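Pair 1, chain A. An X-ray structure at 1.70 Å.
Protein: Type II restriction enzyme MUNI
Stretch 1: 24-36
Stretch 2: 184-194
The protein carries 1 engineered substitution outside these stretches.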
# COMPACT_ATOMS: atom_id res chain seq x y z
N GLU A 24 -5.32 -6.22 -30.89
CA GLU A 24 -5.11 -6.61 -29.50
C GLU A 24 -5.68 -5.49 -28.61
O GLU A 24 -5.39 -4.31 -28.83
CB GLU A 24 -3.64 -6.78 -29.17
CG GLU A 24 -3.42 -7.12 -27.72
CD GLU A 24 -1.97 -7.06 -27.29
OE1 GLU A 24 -1.72 -6.79 -26.10
OE2 GLU A 24 -1.08 -7.30 -28.15
N GLN A 25 -6.49 -5.88 -27.64
CA GLN A 25 -7.09 -4.91 -26.74
C GLN A 25 -6.27 -4.69 -25.48
O GLN A 25 -5.69 -5.63 -24.93
CB GLN A 25 -8.48 -5.37 -26.32
CG GLN A 25 -9.49 -5.46 -27.45
CD GLN A 25 -10.89 -5.69 -26.92
OE1 GLN A 25 -11.07 -6.31 -25.88
NE2 GLN A 25 -11.90 -5.21 -27.64
N ASN A 26 -6.20 -3.44 -25.05
CA ASN A 26 -5.52 -3.07 -23.81
C ASN A 26 -6.46 -2.04 -23.16
O ASN A 26 -7.46 -1.64 -23.79
CB ASN A 26 -4.13 -2.50 -24.07
CG ASN A 26 -4.14 -1.35 -25.05
OD1 ASN A 26 -4.70 -0.29 -24.76
ND2 ASN A 26 -3.52 -1.55 -26.21
N LEU A 27 -6.17 -1.62 -21.94
CA LEU A 27 -7.09 -0.69 -21.26
C LEU A 27 -7.30 0.62 -22.00
O LEU A 27 -8.41 1.17 -22.03
CB LEU A 27 -6.62 -0.39 -19.83
CG LEU A 27 -7.54 0.50 -18.97
CD1 LEU A 27 -7.45 -0.00 -17.51
CD2 LEU A 27 -7.15 1.98 -19.06
N TYR A 28 -6.24 1.11 -22.61
CA TYR A 28 -6.30 2.37 -23.34
C TYR A 28 -7.13 2.34 -24.61
O TYR A 28 -8.02 3.20 -24.79
CB TYR A 28 -4.89 2.87 -23.63
CG TYR A 28 -4.06 2.94 -22.38
CD1 TYR A 28 -3.21 1.89 -22.00
CD2 TYR A 28 -4.17 4.03 -21.53
CE1 TYR A 28 -2.48 1.95 -20.79
CE2 TYR A 28 -3.46 4.10 -20.35
CZ TYR A 28 -2.62 3.08 -19.98
OH TYR A 28 -1.95 3.19 -18.78
N ASN A 29 -6.88 1.39 -25.52
CA ASN A 29 -7.71 1.45 -26.73
C ASN A 29 -9.17 1.08 -26.46
O ASN A 29 -10.08 1.59 -27.11
CB ASN A 29 -7.08 0.67 -27.93
CG ASN A 29 -6.90 -0.83 -27.68
OD1 ASN A 29 -7.30 -1.39 -26.67
ND2 ASN A 29 -6.28 -1.49 -28.67
N VAL A 30 -9.40 0.26 -25.45
CA VAL A 30 -10.76 -0.14 -25.06
C VAL A 30 -11.52 1.09 -24.53
O VAL A 30 -12.64 1.40 -24.99
CB VAL A 30 -10.71 -1.25 -23.97
CG1 VAL A 30 -12.03 -1.35 -23.20
CG2 VAL A 30 -10.38 -2.60 -24.63
N PHE A 31 -10.94 1.82 -23.58
CA PHE A 31 -11.67 2.98 -23.08
C PHE A 31 -11.74 4.11 -24.09
O PHE A 31 -12.75 4.83 -24.13
CB PHE A 31 -11.09 3.47 -21.74
CG PHE A 31 -11.67 2.75 -20.55
CD1 PHE A 31 -10.91 1.86 -19.80
CD2 PHE A 31 -13.02 2.94 -20.20
CE1 PHE A 31 -11.47 1.18 -18.73
CE2 PHE A 31 -13.58 2.26 -19.13
CZ PHE A 31 -12.80 1.38 -18.39
N ASN A 32 -10.69 4.30 -24.89
CA ASN A 32 -10.74 5.36 -25.90
C ASN A 32 -11.88 5.06 -26.87
O ASN A 32 -12.61 5.96 -27.29
CB ASN A 32 -9.42 5.44 -26.68
CG ASN A 32 -8.33 6.14 -25.89
OD1 ASN A 32 -7.13 5.89 -26.08
ND2 ASN A 32 -8.74 7.07 -25.04
N ALA A 33 -12.05 3.80 -27.23
CA ALA A 33 -13.14 3.48 -28.16
C ALA A 33 -14.51 3.71 -27.52
O ALA A 33 -15.38 4.35 -28.11
CB ALA A 33 -13.04 2.01 -28.63
N VAL A 34 -14.68 3.19 -26.32
CA VAL A 34 -15.97 3.28 -25.65
C VAL A 34 -16.35 4.71 -25.23
O VAL A 34 -17.53 5.02 -24.95
CB VAL A 34 -16.03 2.26 -24.46
CG1 VAL A 34 -15.59 2.88 -23.12
CG2 VAL A 34 -17.43 1.71 -24.38
N PHE A 35 -15.36 5.59 -25.19
CA PHE A 35 -15.63 6.98 -24.85
C PHE A 35 -15.85 7.87 -26.07
O PHE A 35 -16.13 9.07 -25.92
CB PHE A 35 -14.50 7.57 -24.00
CG PHE A 35 -14.44 7.03 -22.58
CD1 PHE A 35 -13.30 7.27 -21.79
CD2 PHE A 35 -15.51 6.33 -22.02
CE1 PHE A 35 -13.24 6.83 -20.48
CE2 PHE A 35 -15.45 5.88 -20.71
CZ PHE A 35 -14.31 6.13 -19.93
N GLU A 36 -15.72 7.32 -27.28
CA GLU A 36 -15.88 8.14 -28.49
C GLU A 36 -17.21 8.88 -28.55
O GLU A 36 -18.27 8.28 -28.44
CB GLU A 36 -15.75 7.30 -29.77
CG GLU A 36 -14.32 6.84 -30.03
CD GLU A 36 -14.22 5.93 -31.25
OE1 GLU A 36 -13.22 5.19 -31.34
OE2 GLU A 36 -15.11 5.97 -32.13
N GLU A 184 -10.11 -12.27 -21.47
CA GLU A 184 -11.36 -11.54 -21.25
C GLU A 184 -11.36 -10.36 -22.20
O GLU A 184 -10.33 -9.77 -22.46
CB GLU A 184 -11.45 -11.08 -19.81
CG GLU A 184 -12.81 -10.50 -19.48
CD GLU A 184 -13.94 -11.45 -19.82
OE1 GLU A 184 -14.05 -12.51 -19.16
OE2 GLU A 184 -14.72 -11.16 -20.76
N SER A 185 -12.52 -10.02 -22.74
CA SER A 185 -12.57 -8.90 -23.66
C SER A 185 -12.71 -7.58 -22.92
O SER A 185 -12.92 -7.57 -21.70
CB SER A 185 -13.71 -9.06 -24.66
OG SER A 185 -14.95 -9.04 -23.98
N GLY A 186 -12.61 -6.49 -23.66
CA GLY A 186 -12.72 -5.16 -23.09
C GLY A 186 -14.09 -4.85 -22.50
O GLY A 186 -14.22 -4.09 -21.54
N GLU A 187 -15.14 -5.46 -23.07
CA GLU A 187 -16.48 -5.23 -22.58
C GLU A 187 -16.63 -5.43 -21.06
O GLU A 187 -17.23 -4.59 -20.38
CB GLU A 187 -17.46 -6.14 -23.36
CG GLU A 187 -18.92 -5.98 -22.96
CD GLU A 187 -19.87 -6.84 -23.80
OE1 GLU A 187 -19.54 -8.02 -24.07
OE2 GLU A 187 -20.95 -6.33 -24.17
N LYS A 188 -16.09 -6.52 -20.54
CA LYS A 188 -16.17 -6.79 -19.11
C LYS A 188 -15.49 -5.69 -18.28
O LYS A 188 -16.00 -5.31 -17.22
CB LYS A 188 -15.51 -8.14 -18.82
CG LYS A 188 -15.60 -8.57 -17.38
CD LYS A 188 -16.67 -9.63 -17.19
CE LYS A 188 -16.44 -10.37 -15.86
NZ LYS A 188 -15.27 -11.34 -15.87
N LEU A 189 -14.35 -5.21 -18.76
CA LEU A 189 -13.60 -4.14 -18.09
C LEU A 189 -14.46 -2.87 -18.03
O LEU A 189 -14.61 -2.26 -16.97
CB LEU A 189 -12.29 -3.84 -18.86
CG LEU A 189 -11.50 -2.61 -18.41
CD1 LEU A 189 -10.91 -2.85 -17.03
CD2 LEU A 189 -10.39 -2.30 -19.43
N VAL A 190 -15.03 -2.50 -19.17
CA VAL A 190 -15.86 -1.30 -19.22
C VAL A 190 -17.14 -1.47 -18.40
O VAL A 190 -17.58 -0.52 -17.72
CB VAL A 190 -16.20 -0.89 -20.70
CG1 VAL A 190 -17.04 0.39 -20.71
CG2 VAL A 190 -14.90 -0.62 -21.50
N GLN A 191 -17.72 -2.67 -18.41
CA GLN A 191 -18.95 -2.89 -17.63
C GLN A 191 -18.69 -2.64 -16.15
O GLN A 191 -19.55 -2.12 -15.45
CB GLN A 191 -19.50 -4.31 -17.84
CG GLN A 191 -20.06 -4.52 -19.25
CD GLN A 191 -20.54 -5.94 -19.49
OE1 GLN A 191 -19.87 -6.89 -19.04
NE2 GLN A 191 -21.59 -6.10 -20.16
N HIS A 192 -17.50 -2.99 -15.66
CA HIS A 192 -17.21 -2.75 -14.24
C HIS A 192 -17.28 -1.24 -13.97
O HIS A 192 -17.93 -0.80 -13.03
CB HIS A 192 -15.83 -3.28 -13.86
CG HIS A 192 -15.54 -3.19 -12.39
ND1 HIS A 192 -15.10 -2.03 -11.79
CD2 HIS A 192 -15.70 -4.10 -11.40
CE1 HIS A 192 -15.01 -2.23 -10.48
NE2 HIS A 192 -15.37 -3.47 -10.22
N PHE A 193 -16.57 -0.46 -14.79
CA PHE A 193 -16.59 0.99 -14.64
C PHE A 193 -18.02 1.53 -14.79
O PHE A 193 -18.52 2.28 -13.95
CB PHE A 193 -15.73 1.63 -15.74
CG PHE A 193 -15.91 3.13 -15.85
CD1 PHE A 193 -15.35 3.99 -14.92
CD2 PHE A 193 -16.67 3.66 -16.91
CE1 PHE A 193 -15.53 5.38 -15.03
CE2 PHE A 193 -16.86 5.04 -17.03
CZ PHE A 193 -16.29 5.90 -16.08
N ASN A 194 -18.70 1.11 -15.85
CA ASN A 194 -20.05 1.58 -16.14
C ASN A 194 -21.06 1.35 -15.02
O ASN A 194 -21.82 2.26 -14.65
CB ASN A 194 -20.55 0.89 -17.41
CG ASN A 194 -21.81 1.50 -17.95
OD1 ASN A 194 -22.81 0.80 -18.17
ND2 ASN A 194 -21.79 2.81 -18.16
O HOH W 1 -14.84 -5.97 -26.34

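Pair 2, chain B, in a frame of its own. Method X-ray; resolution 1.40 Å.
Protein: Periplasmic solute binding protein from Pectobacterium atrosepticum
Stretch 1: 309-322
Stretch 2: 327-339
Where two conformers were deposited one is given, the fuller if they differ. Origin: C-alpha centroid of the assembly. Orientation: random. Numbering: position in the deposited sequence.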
# COMPACT_ATOMS: atom_id res chain seq x y z
N MET B 309 -18.42 6.56 10.07
CA MET B 309 -17.18 7.01 9.42
C MET B 309 -17.17 6.82 7.89
O MET B 309 -16.67 7.67 7.15
CB MET B 309 -15.96 6.29 10.03
CG MET B 309 -15.65 6.69 11.48
SD MET B 309 -14.11 5.95 12.19
CE MET B 309 -13.73 7.17 13.45
N LEU B 310 -17.70 5.70 7.43
CA LEU B 310 -17.56 5.29 6.02
C LEU B 310 -18.74 5.67 5.12
O LEU B 310 -18.59 5.73 3.90
CB LEU B 310 -17.28 3.79 5.92
CG LEU B 310 -16.00 3.30 6.60
CD1 LEU B 310 -15.77 1.82 6.27
CD2 LEU B 310 -14.78 4.14 6.28
N SER B 311 -19.89 5.90 5.72
CA SER B 311 -21.13 6.11 4.96
C SER B 311 -21.94 7.32 5.37
O SER B 311 -22.62 7.90 4.52
CB SER B 311 -21.98 4.84 5.02
OG SER B 311 -21.28 3.72 4.43
N ASN B 312 -21.94 7.70 6.64
CA ASN B 312 -22.75 8.84 7.08
C ASN B 312 -22.10 10.12 6.58
O ASN B 312 -20.91 10.32 6.77
CB ASN B 312 -22.85 8.87 8.61
CG ASN B 312 -23.79 9.95 9.13
OD1 ASN B 312 -23.58 11.14 8.89
ND2 ASN B 312 -24.81 9.55 9.88
N PRO B 313 -22.88 11.03 5.95
CA PRO B 313 -22.30 12.27 5.41
C PRO B 313 -21.40 13.04 6.40
O PRO B 313 -20.38 13.59 6.01
CB PRO B 313 -23.55 13.08 5.02
CG PRO B 313 -24.53 12.03 4.61
CD PRO B 313 -24.31 10.89 5.59
N GLU B 314 -21.79 13.08 7.67
CA GLU B 314 -21.02 13.82 8.66
C GLU B 314 -19.65 13.16 8.92
O GLU B 314 -18.62 13.83 9.05
CB GLU B 314 -21.82 13.99 9.98
CG GLU B 314 -23.02 14.90 9.80
CD GLU B 314 -22.65 16.26 9.22
OE1 GLU B 314 -21.73 16.89 9.78
OE2 GLU B 314 -23.27 16.69 8.21
N GLY B 315 -19.63 11.84 8.97
CA GLY B 315 -18.36 11.14 9.15
C GLY B 315 -17.49 11.19 7.92
O GLY B 315 -16.28 11.37 7.98
N VAL B 316 -18.14 11.03 6.77
CA VAL B 316 -17.46 11.11 5.50
C VAL B 316 -16.80 12.49 5.31
O VAL B 316 -15.64 12.59 4.91
CB VAL B 316 -18.42 10.76 4.33
CG1 VAL B 316 -17.82 11.14 3.00
CG2 VAL B 316 -18.77 9.28 4.36
N LYS B 317 -17.53 13.55 5.61
CA LYS B 317 -16.96 14.89 5.48
C LYS B 317 -15.81 15.11 6.46
O LYS B 317 -14.80 15.72 6.14
CB LYS B 317 -18.04 15.94 5.63
CG LYS B 317 -18.94 16.00 4.41
CD LYS B 317 -19.93 17.14 4.53
CE LYS B 317 -21.02 16.87 5.53
NZ LYS B 317 -21.94 18.05 5.57
N ALA B 318 -15.95 14.56 7.67
CA ALA B 318 -14.90 14.71 8.67
C ALA B 318 -13.59 14.06 8.21
O ALA B 318 -12.52 14.63 8.36
CB ALA B 318 -15.34 14.13 10.00
N LEU B 319 -13.70 12.85 7.68
CA LEU B 319 -12.52 12.10 7.27
C LEU B 319 -11.93 12.55 5.95
O LEU B 319 -10.75 12.39 5.70
CB LEU B 319 -12.82 10.60 7.22
CG LEU B 319 -12.93 9.96 8.59
CD1 LEU B 319 -13.47 8.54 8.55
CD2 LEU B 319 -11.56 9.94 9.25
N GLY B 320 -12.78 13.10 5.09
CA GLY B 320 -12.33 13.51 3.75
C GLY B 320 -11.52 12.43 3.09
O GLY B 320 -11.94 11.26 3.03
N LEU B 321 -10.38 12.82 2.54
CA LEU B 321 -9.50 11.90 1.82
C LEU B 321 -8.33 11.40 2.68
O LEU B 321 -7.38 10.83 2.14
CB LEU B 321 -8.95 12.56 0.55
CG LEU B 321 -10.05 12.86 -0.48
CD1 LEU B 321 -9.47 13.67 -1.63
CD2 LEU B 321 -10.63 11.57 -1.05
N GLN B 322 -8.43 11.52 3.99
CA GLN B 322 -7.32 11.15 4.87
C GLN B 322 -7.02 9.65 4.94
O GLN B 322 -5.94 9.28 5.38
CB GLN B 322 -7.59 11.69 6.27
CG GLN B 322 -7.56 13.20 6.35
CD GLN B 322 -6.22 13.77 5.97
OE1 GLN B 322 -5.20 13.27 6.37
NE2 GLN B 322 -6.24 14.83 5.16
N ALA B 327 -14.17 3.80 -0.13
CA ALA B 327 -14.66 2.58 -0.74
C ALA B 327 -16.14 2.66 -1.12
O ALA B 327 -16.57 2.10 -2.12
CB ALA B 327 -14.43 1.40 0.21
N ASN B 328 -16.93 3.36 -0.30
CA ASN B 328 -18.36 3.53 -0.57
C ASN B 328 -18.53 4.57 -1.69
O ASN B 328 -18.15 5.72 -1.50
CB ASN B 328 -19.06 4.03 0.68
CG ASN B 328 -20.57 4.11 0.51
OD1 ASN B 328 -21.07 4.17 -0.62
ND2 ASN B 328 -21.31 4.02 1.61
N PRO B 329 -19.10 4.18 -2.86
CA PRO B 329 -19.21 5.17 -3.94
C PRO B 329 -20.06 6.39 -3.55
O PRO B 329 -19.83 7.45 -4.09
CB PRO B 329 -19.85 4.39 -5.10
CG PRO B 329 -20.44 3.18 -4.49
CD PRO B 329 -19.67 2.88 -3.24
N LYS B 330 -21.02 6.23 -2.65
CA LYS B 330 -21.84 7.38 -2.22
C LYS B 330 -21.00 8.38 -1.46
O LYS B 330 -21.23 9.59 -1.51
CB LYS B 330 -23.03 6.93 -1.37
CG LYS B 330 -23.97 6.03 -2.13
CD LYS B 330 -25.11 5.60 -1.22
CE LYS B 330 -26.22 4.96 -2.02
NZ LYS B 330 -27.22 4.39 -1.08
N ALA B 331 -20.02 7.87 -0.72
CA ALA B 331 -19.09 8.72 0.02
C ALA B 331 -18.19 9.48 -0.95
O ALA B 331 -17.99 10.71 -0.79
CB ALA B 331 -18.28 7.91 1.01
N GLN B 332 -17.71 8.80 -1.99
CA GLN B 332 -16.95 9.51 -3.02
C GLN B 332 -17.80 10.59 -3.67
O GLN B 332 -17.29 11.68 -3.90
CB GLN B 332 -16.44 8.60 -4.14
CG GLN B 332 -15.26 7.77 -3.73
CD GLN B 332 -14.66 6.99 -4.88
OE1 GLN B 332 -14.54 7.48 -6.01
NE2 GLN B 332 -14.22 5.79 -4.59
N LYS B 333 -19.06 10.28 -3.98
CA LYS B 333 -19.91 11.26 -4.68
C LYS B 333 -20.05 12.50 -3.80
O LYS B 333 -19.97 13.63 -4.31
CB LYS B 333 -21.27 10.66 -5.04
CG LYS B 333 -22.28 11.64 -5.60
CD LYS B 333 -22.05 12.19 -7.00
CE LYS B 333 -23.36 12.73 -7.61
NZ LYS B 333 -24.25 13.57 -6.74
N LEU B 334 -20.28 12.30 -2.50
CA LEU B 334 -20.39 13.44 -1.58
C LEU B 334 -19.15 14.31 -1.59
O LEU B 334 -19.24 15.53 -1.68
CB LEU B 334 -20.72 12.98 -0.15
CG LEU B 334 -20.81 14.09 0.88
CD1 LEU B 334 -21.86 15.13 0.56
CD2 LEU B 334 -21.12 13.47 2.24
N LEU B 335 -17.99 13.67 -1.50
CA LEU B 335 -16.74 14.42 -1.50
C LEU B 335 -16.51 15.18 -2.83
O LEU B 335 -15.93 16.25 -2.83
CB LEU B 335 -15.55 13.53 -1.16
CG LEU B 335 -15.54 12.97 0.25
CD1 LEU B 335 -14.23 12.22 0.43
CD2 LEU B 335 -15.71 14.03 1.32
N GLU B 336 -16.93 14.59 -3.94
CA GLU B 336 -16.87 15.30 -5.21
C GLU B 336 -17.82 16.48 -5.23
O GLU B 336 -17.44 17.58 -5.64
CB GLU B 336 -17.16 14.38 -6.38
CG GLU B 336 -16.84 15.07 -7.70
CD GLU B 336 -17.04 14.19 -8.90
OE1 GLU B 336 -18.07 13.50 -9.00
OE2 GLU B 336 -16.15 14.21 -9.77
N ASP B 337 -19.04 16.26 -4.75
CA ASP B 337 -20.07 17.32 -4.76
C ASP B 337 -19.65 18.55 -3.95
O ASP B 337 -19.99 19.68 -4.28
CB ASP B 337 -21.40 16.79 -4.20
CG ASP B 337 -22.09 15.79 -5.13
OD1 ASP B 337 -21.74 15.70 -6.33
OD2 ASP B 337 -23.01 15.09 -4.64
N ILE B 338 -18.91 18.35 -2.85
CA ILE B 338 -18.44 19.44 -2.00
C ILE B 338 -17.02 19.92 -2.39
O ILE B 338 -16.46 20.77 -1.72
CB ILE B 338 -18.56 19.12 -0.49
CG1 ILE B 338 -17.54 18.04 -0.05
CG2 ILE B 338 -19.99 18.74 -0.16
CD1 ILE B 338 -17.51 17.85 1.46
N GLY B 339 -16.47 19.34 -3.45
CA GLY B 339 -15.20 19.78 -4.03
C GLY B 339 -13.92 19.24 -3.41
O GLY B 339 -12.84 19.67 -3.78
O HOH W 2 -16.15 3.98 2.19

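The two pairs differ most sharply at the position of Gly A186, matched in pair 2 by Ala B331. In pair 1 the CA of Gly A186 lies 5.7 Å from the CA of Val A30; in pair 2 the methyl group of Ala B331 lies against Val B316, whereas in pair 1 the corresponding space is taken by Val A30 CG2 and Gln A25 OE1. Val A30 and Val B316 coincide, with CA atoms 0.1 Å apart after superposition and both side chains in the t rotamer, yet they meet different surfaces. Val A30 CG2 rests on the bare backbone, 3.8 Å from Gly A186 CA, and a CB modelled on this glycine would clash with it, at 2.6 Å from Val A30 CG2. In pair 2, Val B316 CG2 packs instead against Ala B331 CB at 3.7 Å.

The shared frame is a pair of helices crossing at -64° in pair 1 and -63° in pair 2, with a closest axial approach of 9.9 Å in each. Fourteen central residues superpose with an RMSD of 0.5 Å, and the buried areas, 444 and 456 Å², are nearly equal. The start of the first helix is also alike in the two pairs: Asn A26 and Asn B312 match, and both cap it, though with different reach. Asn A26 OD1 accepts from Asn A29 N at 2.9 Å, whereas Asn B312 OD1 accepts from Glu B314 N, also at 2.9 Å. In pair 1, Asn A29 returns the bond, its OD1 accepting from Asn A26 N at 2.8 Å; Gly B315, at the matching position, has no side chain with which to do so.

Beyond the central valine, the same positions are filled by different chemistry. Phe A31 corresponds to Lys B317, and Phe A193 to Ile B338. Pair 1 builds an aromatic cluster here: the edge of Phe A31 points toward the face of Phe A193, with planes at 86°, and Phe A35 approaches that ring in a similar edge-to-face manner. Val A190 CG2 covers one face of Phe A31, 4.3 Å from the ring centroid. Pair 2 uses the aliphatic part of a lysine instead. Lys B317 CG lies 3.8 Å from Ile B338 CD1 and 4.0 Å from Leu B334 CD2, while its NZ forms a salt bridge with Glu B314 OE2 at 3.3 Å, so one exposed residue serves both packing and charge.

Leu A189 and Leu B334 match and share the t,p rotamer. The former touches Leu A27 and the latter Pro B313, again a matched pair. At the next position, Leu B335 reaches farther than Val A190: its CD1 lies 3.6 Å from Gly B320 O and 3.9 Å from Leu B321 CD2. Gly B320 corresponds to Val A34, whose CG1 meets Val A190 CG1 at 3.8 Å.

Each interface has one direct hydrogen bond. Gly A186 N donates to Gln A25 OE1 at 2.7 Å; in pair 2, Asn B328 ND2 donates to Ser B311 OG at 2.8 Å. Gln A25 and Ser B311 match, but their partners do not.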